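Local coordinates for beta-N-acetylglucosaminidase-like protein Glycoside hydrolase family 20 (Flavobacterium johnsoniae, PDB 6YHH), which probably hydrolyses terminal N-acetylglucosamine residues from chitin-derived oligosaccharides, as a family 20 beta-N-acetylhexosaminidase of bacterial chitin degradation, at residues N8-P13 / I471-W476; T145-M150 / K174-H179; N166-A171 / D221-L226. All blocks are in the same frame, centred on the assembly; numbering follows the deposited sequence.

Contact 1. Residues N8-P13 / I471-W476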
loop_
_atom_site.group_PDB
_atom_site.type_symbol
_atom_site.label_atom_id
_atom_site.label_comp_id
_atom_site.label_asym_id
_atom_site.label_seq_id
_atom_site.Cartn_x
_atom_site.Cartn_y
_atom_site.Cartn_z
ATOM N N ASN A 8 2.207 22.923 14.909
ATOM C CA ASN A 8 2.265 21.456 15.075
ATOM C C ASN A 8 3.550 20.839 14.677
ATOM O O ASN A 8 3.647 20.069 13.711
ATOM C CB ASN A 8 1.038 20.832 14.430
ATOM C CG ASN A 8 -0.243 21.367 15.063
ATOM O OD1 ASN A 8 -0.389 21.319 16.274
ATOM N ND2 ASN A 8 -1.165 21.872 14.237
ATOM N N LEU A 9 4.594 21.163 15.465
ATOM C CA LEU A 9 5.961 20.699 15.185
ATOM C C LEU A 9 6.232 19.501 16.041
ATOM O O LEU A 9 5.945 19.525 17.251
ATOM C CB LEU A 9 7.036 21.762 15.492
ATOM C CG LEU A 9 6.763 23.120 14.858
ATOM C CD1 LEU A 9 7.859 24.155 15.192
ATOM C CD2 LEU A 9 6.543 23.017 13.350
ATOM N N MET A 10 6.861 18.445 15.499
ATOM C CA MET A 10 7.138 17.253 16.278
ATOM C C MET A 10 8.260 16.500 15.526
ATOM O O MET A 10 8.100 16.229 14.332
ATOM C CB MET A 10 5.951 16.308 16.416
ATOM C CG MET A 10 6.225 15.183 17.386
ATOM S SD MET A 10 4.786 14.091 17.660
ATOM C CE MET A 10 3.547 15.232 18.279
ATOM N N PRO A 11 9.411 16.207 16.147
ATOM C CA PRO A 11 9.767 16.666 17.512
ATOM C C PRO A 11 9.716 18.202 17.668
ATOM O O PRO A 11 10.108 18.920 16.745
ATOM C CB PRO A 11 11.209 16.197 17.644
ATOM C CG PRO A 11 11.326 15.038 16.694
ATOM C CD PRO A 11 10.513 15.437 15.502
ATOM N N TRP A 12 9.292 18.652 18.856
ATOM C CA TRP A 12 9.333 20.089 19.170
ATOM C C TRP A 12 10.799 20.563 19.133
ATOM O O TRP A 12 11.676 19.922 19.795
ATOM C CB TRP A 12 8.748 20.331 20.534
ATOM C CG TRP A 12 8.583 21.805 20.743
ATOM C CD1 TRP A 12 9.391 22.618 21.509
ATOM C CD2 TRP A 12 7.664 22.658 20.077
ATOM N NE1 TRP A 12 9.018 23.937 21.360
ATOM C CE2 TRP A 12 7.927 23.994 20.516
ATOM C CE3 TRP A 12 6.583 22.438 19.189
ATOM C CZ2 TRP A 12 7.167 25.096 20.070
ATOM C CZ3 TRP A 12 5.827 23.524 18.769
ATOM C CH2 TRP A 12 6.121 24.852 19.210
ATOM N N PRO A 13 11.095 21.596 18.312
ATOM C CA PRO A 13 12.497 21.986 18.159
ATOM C C PRO A 13 13.093 22.629 19.432
ATOM O O PRO A 13 12.368 23.109 20.323
ATOM C CB PRO A 13 12.467 22.991 17.053
ATOM C CG PRO A 13 11.230 22.625 16.226
ATOM C CD PRO A 13 10.257 22.247 17.304
ATOM N N ILE A 471 7.424 8.913 20.460
ATOM C CA ILE A 471 8.702 8.421 20.831
ATOM C C ILE A 471 9.806 9.232 20.135
ATOM O O ILE A 471 10.833 9.571 20.803
ATOM C CB ILE A 471 8.827 6.918 20.560
ATOM C CG1 ILE A 471 7.859 6.178 21.479
ATOM C CG2 ILE A 471 10.259 6.410 20.731
ATOM C CD1 ILE A 471 7.706 4.702 21.133
ATOM N N ALA A 472 9.624 9.568 18.868
ATOM C CA ALA A 472 10.582 10.385 18.148
ATOM C C ALA A 472 10.814 11.670 18.900
ATOM O O ALA A 472 11.943 12.164 18.967
ATOM C CB ALA A 472 10.161 10.634 16.710
ATOM N N GLU A 473 9.717 12.279 19.387
ATOM C CA GLU A 473 9.879 13.534 20.151
ATOM C C GLU A 473 10.681 13.329 21.436
ATOM O O GLU A 473 11.640 14.103 21.767
ATOM C CB GLU A 473 8.555 14.170 20.452
ATOM C CG GLU A 473 8.678 15.342 21.434
ATOM C CD GLU A 473 7.539 16.301 21.247
ATOM O OE1 GLU A 473 6.618 16.345 22.092
ATOM O OE2 GLU A 473 7.491 16.932 20.142
ATOM N N ARG A 474 10.411 12.248 22.151
ATOM C CA ARG A 474 11.249 11.955 23.317
ATOM C C ARG A 474 12.726 11.801 22.998
ATOM O O ARG A 474 13.602 12.167 23.797
ATOM C CB ARG A 474 10.738 10.739 24.084
ATOM C CG ARG A 474 11.527 10.365 25.355
ATOM C CD ARG A 474 11.658 11.471 26.407
ATOM N NE ARG A 474 10.332 11.959 26.703
ATOM C CZ ARG A 474 9.933 13.229 26.608
ATOM N NH1 ARG A 474 10.729 14.272 26.331
ATOM N NH2 ARG A 474 8.682 13.438 26.804
ATOM N N LEU A 475 13.050 11.259 21.856
ATOM C CA LEU A 475 14.407 10.942 21.543
ATOM C C LEU A 475 15.152 12.155 20.966
ATOM O O LEU A 475 16.372 12.177 21.022
ATOM C CB LEU A 475 14.450 9.750 20.577
ATOM C CG LEU A 475 13.903 8.472 21.227
ATOM C CD1 LEU A 475 13.930 7.361 20.159
ATOM C CD2 LEU A 475 14.568 8.091 22.542
ATOM N N TRP A 476 14.416 13.145 20.451
ATOM C CA TRP A 476 15.051 14.340 19.826
ATOM C C TRP A 476 14.969 15.568 20.733
ATOM O O TRP A 476 15.953 16.296 20.904
ATOM C CB TRP A 476 14.351 14.627 18.476
ATOM C CG TRP A 476 14.829 15.924 17.826
ATOM C CD1 TRP A 476 14.522 17.184 18.221
ATOM C CD2 TRP A 476 15.707 16.038 16.719
ATOM N NE1 TRP A 476 15.204 18.105 17.424
ATOM C CE2 TRP A 476 15.915 17.408 16.478
ATOM C CE3 TRP A 476 16.324 15.106 15.866
ATOM C CZ2 TRP A 476 16.763 17.881 15.480
ATOM C CZ3 TRP A 476 17.173 15.595 14.861
ATOM C CH2 TRP A 476 17.377 16.967 14.677
#

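Contact 2. Residues T145-M150 / K174-H179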
loop_
_atom_site.group_PDB
_atom_site.type_symbol
_atom_site.label_atom_id
_atom_site.label_comp_id
_atom_site.label_asym_id
_atom_site.label_seq_id
_atom_site.Cartn_x
_atom_site.Cartn_y
_atom_site.Cartn_z
ATOM N N THR A 145 21.772 10.706 20.071
ATOM C CA THR A 145 22.244 10.369 18.738
ATOM C C THR A 145 21.607 9.105 18.062
ATOM O O THR A 145 21.631 9.011 16.846
ATOM C CB THR A 145 23.823 10.256 18.709
ATOM O OG1 THR A 145 24.303 10.402 17.371
ATOM C CG2 THR A 145 24.329 8.959 19.281
ATOM N N TRP A 146 21.099 8.168 18.863
ATOM C CA TRP A 146 20.495 6.913 18.399
ATOM C C TRP A 146 19.026 7.060 18.608
ATOM O O TRP A 146 18.573 7.082 19.716
ATOM C CB TRP A 146 21.076 5.728 19.207
ATOM C CG TRP A 146 20.612 4.404 18.734
ATOM C CD1 TRP A 146 19.297 3.963 18.614
ATOM C CD2 TRP A 146 21.443 3.333 18.299
ATOM N NE1 TRP A 146 19.276 2.658 18.149
ATOM C CE2 TRP A 146 20.564 2.259 17.891
ATOM C CE3 TRP A 146 22.817 3.185 18.149
ATOM C CZ2 TRP A 146 21.054 1.050 17.477
ATOM C CZ3 TRP A 146 23.306 1.982 17.671
ATOM C CH2 TRP A 146 22.398 0.927 17.354
ATOM N N ARG A 147 18.275 7.254 17.527
ATOM C CA ARG A 147 16.840 7.473 17.592
ATOM C C ARG A 147 16.188 6.502 16.586
ATOM O O ARG A 147 16.102 6.772 15.385
ATOM C CB ARG A 147 16.477 8.915 17.277
ATOM C CG ARG A 147 17.300 9.897 18.118
ATOM C CD ARG A 147 16.971 11.317 17.820
ATOM N NE ARG A 147 17.045 11.667 16.413
ATOM C CZ ARG A 147 18.177 11.852 15.743
ATOM N NH1 ARG A 147 19.352 11.871 16.388
ATOM N NH2 ARG A 147 18.151 12.054 14.473
ATOM N N GLY A 148 15.789 5.336 17.124
ATOM C CA GLY A 148 15.538 4.160 16.310
ATOM C C GLY A 148 14.143 3.528 16.335
ATOM O O GLY A 148 13.344 3.718 17.284
ATOM N N LEU A 149 13.865 2.839 15.254
ATOM C CA LEU A 149 12.757 1.854 15.184
ATOM C C LEU A 149 13.375 0.510 14.815
ATOM O O LEU A 149 14.111 0.447 13.833
ATOM C CB LEU A 149 11.713 2.186 14.065
ATOM C CG LEU A 149 10.548 1.216 13.882
ATOM C CD1 LEU A 149 9.608 1.110 15.059
ATOM C CD2 LEU A 149 9.765 1.612 12.605
ATOM N N MET A 150 12.974 -0.528 15.553
ATOM C CA MET A 150 13.252 -1.911 15.216
ATOM C C MET A 150 12.046 -2.491 14.475
ATOM O O MET A 150 10.941 -2.421 14.976
ATOM C CB MET A 150 13.551 -2.757 16.415
ATOM C CG MET A 150 14.096 -4.113 16.012
ATOM S SD MET A 150 13.839 -5.381 17.252
ATOM C CE MET A 150 12.093 -5.555 16.855
ATOM N N LYS A 174 12.438 12.699 12.089
ATOM C CA LYS A 174 13.856 12.900 12.446
ATOM C C LYS A 174 14.498 11.738 13.160
ATOM O O LYS A 174 15.426 11.901 13.966
ATOM C CB LYS A 174 14.050 14.195 13.211
ATOM C CG LYS A 174 13.572 15.389 12.470
ATOM C CD LYS A 174 13.948 16.695 13.190
ATOM C CE LYS A 174 13.398 17.927 12.491
ATOM N NZ LYS A 174 11.978 18.154 12.861
ATOM N N MET A 175 13.969 10.517 12.917
ATOM C CA MET A 175 14.584 9.316 13.440
ATOM C C MET A 175 15.670 8.807 12.493
ATOM O O MET A 175 15.511 8.933 11.287
ATOM C CB MET A 175 13.509 8.250 13.694
ATOM C CG MET A 175 12.558 8.718 14.730
ATOM S SD MET A 175 11.163 7.526 14.942
ATOM C CE MET A 175 11.988 6.097 15.680
ATOM N N ASN A 176 16.765 8.291 13.043
ATOM C CA ASN A 176 17.958 7.999 12.221
ATOM C C ASN A 176 18.518 6.648 12.307
ATOM O O ASN A 176 19.599 6.408 11.711
ATOM C CB ASN A 176 19.082 9.005 12.521
ATOM C CG ASN A 176 19.564 8.930 13.949
ATOM O OD1 ASN A 176 18.991 8.244 14.811
ATOM N ND2 ASN A 176 20.666 9.587 14.200
ATOM N N VAL A 177 17.834 5.704 12.962
ATOM C CA VAL A 177 18.287 4.315 13.045
ATOM C C VAL A 177 17.116 3.385 12.724
ATOM O O VAL A 177 15.998 3.506 13.282
ATOM C CB VAL A 177 18.862 3.957 14.393
ATOM C CG1 VAL A 177 19.196 2.508 14.463
ATOM C CG2 VAL A 177 20.072 4.838 14.784
ATOM N N PHE A 178 17.406 2.456 11.829
ATOM C CA PHE A 178 16.442 1.378 11.503
ATOM C C PHE A 178 17.113 0.075 11.839
ATOM O O PHE A 178 18.110 -0.299 11.241
ATOM C CB PHE A 178 16.100 1.452 10.064
ATOM C CG PHE A 178 15.191 0.337 9.564
ATOM C CD1 PHE A 178 13.832 0.335 9.871
ATOM C CD2 PHE A 178 15.682 -0.714 8.838
ATOM C CE1 PHE A 178 13.003 -0.662 9.432
ATOM C CE2 PHE A 178 14.787 -1.707 8.392
ATOM C CZ PHE A 178 13.483 -1.645 8.672
ATOM N N HIS A 179 16.629 -0.567 12.880
ATOM C CA HIS A 179 17.177 -1.829 13.349
ATOM C C HIS A 179 16.288 -2.949 12.754
ATOM O O HIS A 179 15.093 -3.040 12.959
ATOM C CB HIS A 179 17.249 -1.794 14.868
ATOM C CG HIS A 179 17.461 -3.094 15.574
ATOM N ND1 HIS A 179 17.296 -3.171 16.941
ATOM C CD2 HIS A 179 17.799 -4.357 15.161
ATOM C CE1 HIS A 179 17.466 -4.416 17.336
ATOM N NE2 HIS A 179 17.783 -5.150 16.286
#

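Contact 3. Residues N166-A171 / D221-L226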
loop_
_atom_site.group_PDB
_atom_site.type_symbol
_atom_site.label_atom_id
_atom_site.label_comp_id
_atom_site.label_asym_id
_atom_site.label_seq_id
_atom_site.Cartn_x
_atom_site.Cartn_y
_atom_site.Cartn_z
ATOM N N ASN A 166 8.191 2.984 5.818
ATOM C CA ASN A 166 8.546 3.256 7.214
ATOM C C ASN A 166 9.874 4.045 7.336
ATOM O O ASN A 166 10.004 4.828 8.242
ATOM C CB ASN A 166 8.491 1.967 8.016
ATOM C CG ASN A 166 7.067 1.671 8.444
ATOM O OD1 ASN A 166 6.244 1.006 7.704
ATOM N ND2 ASN A 166 6.727 2.195 9.572
ATOM N N LEU A 167 10.821 3.811 6.444
ATOM C CA LEU A 167 12.018 4.617 6.405
ATOM C C LEU A 167 11.622 6.059 6.105
ATOM O O LEU A 167 12.161 7.000 6.732
ATOM C CB LEU A 167 12.996 4.084 5.335
ATOM C CG LEU A 167 13.694 2.820 5.790
ATOM C CD1 LEU A 167 14.411 2.087 4.613
ATOM C CD2 LEU A 167 14.643 3.054 6.954
ATOM N N ASP A 168 10.666 6.302 5.184
ATOM C CA ASP A 168 10.209 7.692 4.971
ATOM C C ASP A 168 9.602 8.272 6.243
ATOM O O ASP A 168 9.826 9.463 6.537
ATOM C CB ASP A 168 9.207 7.758 3.824
ATOM C CG ASP A 168 9.878 7.529 2.457
ATOM O OD1 ASP A 168 10.787 8.341 2.140
ATOM O OD2 ASP A 168 9.488 6.631 1.752
ATOM N N ALA A 169 8.824 7.473 6.968
ATOM C CA ALA A 169 8.168 7.971 8.176
ATOM C C ALA A 169 9.256 8.339 9.244
ATOM O O ALA A 169 9.117 9.329 10.016
ATOM C CB ALA A 169 7.183 6.989 8.744
ATOM N N LEU A 170 10.260 7.486 9.354
ATOM C CA LEU A 170 11.387 7.717 10.311
ATOM C C LEU A 170 12.037 9.087 9.970
ATOM O O LEU A 170 12.155 9.925 10.838
ATOM C CB LEU A 170 12.469 6.640 10.261
ATOM C CG LEU A 170 12.089 5.297 10.900
ATOM C CD1 LEU A 170 13.327 4.411 10.952
ATOM C CD2 LEU A 170 11.344 5.277 12.161
ATOM N N ALA A 171 12.311 9.307 8.700
ATOM C CA ALA A 171 12.878 10.621 8.340
ATOM C C ALA A 171 11.964 11.756 8.665
ATOM O O ALA A 171 12.402 12.804 9.105
ATOM C CB ALA A 171 13.363 10.641 6.891
ATOM N N ASP A 221 19.979 5.479 3.459
ATOM C CA ASP A 221 21.173 6.403 3.433
ATOM C C ASP A 221 20.770 7.714 2.783
ATOM O O ASP A 221 21.055 8.795 3.329
ATOM C CB ASP A 221 22.334 5.662 2.657
ATOM C CG ASP A 221 23.562 6.514 2.453
ATOM O OD1 ASP A 221 23.404 7.760 2.222
ATOM O OD2 ASP A 221 24.650 5.870 2.466
ATOM N N GLU A 222 20.014 7.643 1.703
ATOM C CA GLU A 222 19.483 8.806 1.058
ATOM C C GLU A 222 18.632 9.635 2.008
ATOM O O GLU A 222 18.520 10.838 1.838
ATOM C CB GLU A 222 18.664 8.428 -0.202
ATOM C CG GLU A 222 19.520 7.978 -1.372
ATOM C CD GLU A 222 20.176 9.142 -2.104
ATOM O OE1 GLU A 222 19.471 9.806 -2.868
ATOM O OE2 GLU A 222 21.362 9.414 -1.833
ATOM N N ARG A 223 18.027 8.962 3.001
ATOM C CA ARG A 223 17.145 9.650 3.970
ATOM C C ARG A 223 17.770 9.835 5.317
ATOM O O ARG A 223 17.110 10.216 6.301
ATOM C CB ARG A 223 15.852 8.816 4.054
ATOM C CG ARG A 223 15.024 8.999 2.806
ATOM C CD ARG A 223 14.044 7.809 2.552
ATOM N NE ARG A 223 13.262 7.917 1.341
ATOM C CZ ARG A 223 13.733 7.690 0.110
ATOM N NH1 ARG A 223 14.978 7.260 -0.109
ATOM N NH2 ARG A 223 12.959 7.830 -0.929
ATOM N N GLY A 224 19.117 9.746 5.385
ATOM C CA GLY A 224 19.875 10.007 6.582
ATOM C C GLY A 224 19.839 8.992 7.709
ATOM O O GLY A 224 20.160 9.304 8.879
ATOM N N ILE A 225 19.465 7.775 7.335
ATOM C CA ILE A 225 19.207 6.665 8.282
ATOM C C ILE A 225 20.246 5.528 8.189
ATOM O O ILE A 225 20.554 5.022 7.117
ATOM C CB ILE A 225 17.780 6.137 8.029
ATOM C CG1 ILE A 225 16.730 7.272 8.264
ATOM C CG2 ILE A 225 17.487 4.899 8.889
ATOM C CD1 ILE A 225 15.406 6.939 7.616
ATOM N N LEU A 226 20.746 5.155 9.336
ATOM C CA LEU A 226 21.642 3.995 9.570
ATOM C C LEU A 226 20.829 2.716 9.712
ATOM O O LEU A 226 19.837 2.720 10.440
ATOM C CB LEU A 226 22.368 4.214 10.872
ATOM C CG LEU A 226 23.221 3.077 11.424
ATOM C CD1 LEU A 226 24.403 2.812 10.504
ATOM C CD2 LEU A 226 23.736 3.369 12.812
HETATM O O HOH W 1 10.078 8.353 -0.833
#

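Contact 1. Residues N8-P13 / I471-W476
Glu473 OE2 is gripped by two donors: Trp12 N donates to it at 2.8 Å, and Arg490 of helix 484-497 forms a salt bridge with the same oxygen. The amide reaches OE2 on its anti side, 34° out of the carboxylate plane, and the N-H...O angle is 148°. The other oxygen, OE1, is hydrogen-bonded to Tyr424 OH, so that both oxygens are held and the rotation of the carboxylate is restricted. CG of Glu473 stands anti to the backbone N (chi1 171°) and the chain beyond it is extended, which carries the acid from the helix across to the loop. On the way it passes Met10, whose CG lies 3.5 Å from OE2, the two side chains crossing at about a right angle.

Pro11, preceded by a cis peptide bond, lays CB and CG of its ring against the helix. Its CB comes within 3.5 Å of Trp476 CD1, in an approach oblique to the indole, while CG rests 3.5 Å from Trp476 CB and close to the carbonyl oxygen of Ala472. The indole nitrogen of Trp476 is held by Asp140, beyond the two segments. A buried carboxylate that receives an amide N-H and is paired with a tyrosine hydroxyl and a guanidinium is probably kept ionised, and through it the loop 8-13 of the N-terminal domain is pinned to helix 467-476 of the catalytic domain.

Contact 2. Residues T145-M150 / K174-H179
Arg147 and Asn176 cross at about a right angle with their flat ends stacked: the amide carbon CG of Asn176 sits over one face of the guanidinium, offset toward the rim, and the two planes are 30° apart. The edge of that guanidinium is turned to Lys174, whose carbonyl oxygen is held side-on by NE and NH2, the latter at 2.8 Å, both bonds lying in the guanidinium plane. NH2 also has a salt bridge to Glu92. For Asn176, a chi1 of 63° places CG between the backbone N and the carbonyl carbon, where the amide can serve two backbone groups: ND2 donates to Thr145 O (2.9 Å, 164°) and OD1 accepts from Arg147 N (3.0 Å).

Val177 lies across the indole of Trp146, its CG2 3.9 Å from the centroid of the five-membered ring and almost exactly on the ring normal, a CH-pi contact. Met150 and His179 instead run side by side, with CG of the methionine 3.5 Å from the centroid of the imidazole and SD over the same ring, a Met-aromatic contact. ND1 of that imidazole is hydrogen-bonded to Glu447 and NE2 to Glu230.

Between the backbones, Leu149 N donates to Val177 O and His179 N to Leu149 O (2.9 Å), the alternating pattern of parallel strands, while Arg147 O accepts from both Asn176 N and Val177 N. This is the strand pairing of a beta-alpha-beta unit whose two parallel strands are connected through helix 160-172, as found in the TIM-barrel catalytic domain of family 20 glycoside hydrolases.

Contact 3. Residues N166-A171 / D221-L226
Chi1 of Asp168 (-71°) sets CG anti to the carbonyl carbon, Arg223 does the same with its own CG, and the arginine chain then runs extended from CG to NE, carrying its guanidinium alongside helix 160-172 to the carboxylate. The result is a salt bridge made through NE alone: Arg223 NE donates to Asp168 OD1 at 2.6 Å, with an N-H...O angle of 158°. The oxygen lies close to the guanidinium plane, at its edge, whereas the nitrogen approaches from above the carboxylate plane, and the two flat groups are turned 66° apart. A water braces the pair, accepting from Arg223 NH2 at 2.9 Å and giving a weak bond back to OD1. Tyr219 of helix 210-222 serves both partners: its hydroxyl bonds to Asp168 OD2, its carbonyl oxygen takes Arg223 NH1, and its ring makes a cation-pi contact with the arginine.

Beside these polar groups the contact is apolar. Ile225 drives CD1 against the helix, 3.4 Å from the carbonyl oxygen of Leu167 and 4.0 Å from Leu170 CB, while its other branch, CG2, meets Leu167 CD2 at 3.9 Å. Ala171 packs its methyl group against Arg223, with CB 3.8 Å from the arginine carbonyl oxygen. Phe178 of strand 177-184 touches both Leu167 and Ile225 and so continues the apolar layer toward the sheet.

Gly224, with a positive phi, is the C-prime residue of a Schellman motif ending helix 210-222: Gly224 N bonds to Asp221 O, and Ile225 N to Ala220 O. The chain then turns directly into strand 226-230, the helix-to-strand return of a TIM barrel, here packed against the neighbouring outer helix 160-172.

Contacts 2 and 3 belong to one stretch of the TIM barrel, their centres about 9 Å apart. Along the chain strand 146-152, helix 160-172, strand 177-184, helix 210-222 and strand 226-230 follow in order, so the segments of the two contacts alternate. A backbone pair, Phe178 N to Leu226 O at 2.8 Å, probably a hydrogen bond, ties the second strand to the third. Contact 1 closes a loop enclosing both; its centre is about 13 Å from that of contact 2 and about 16 Å from that of contact 3. Helix 467-476 touches contact 2 where Trp476 packs on Arg147 and Lys174, so the interface with the N-terminal domain rests on the first strand of the barrel and on the turn that leads into the second.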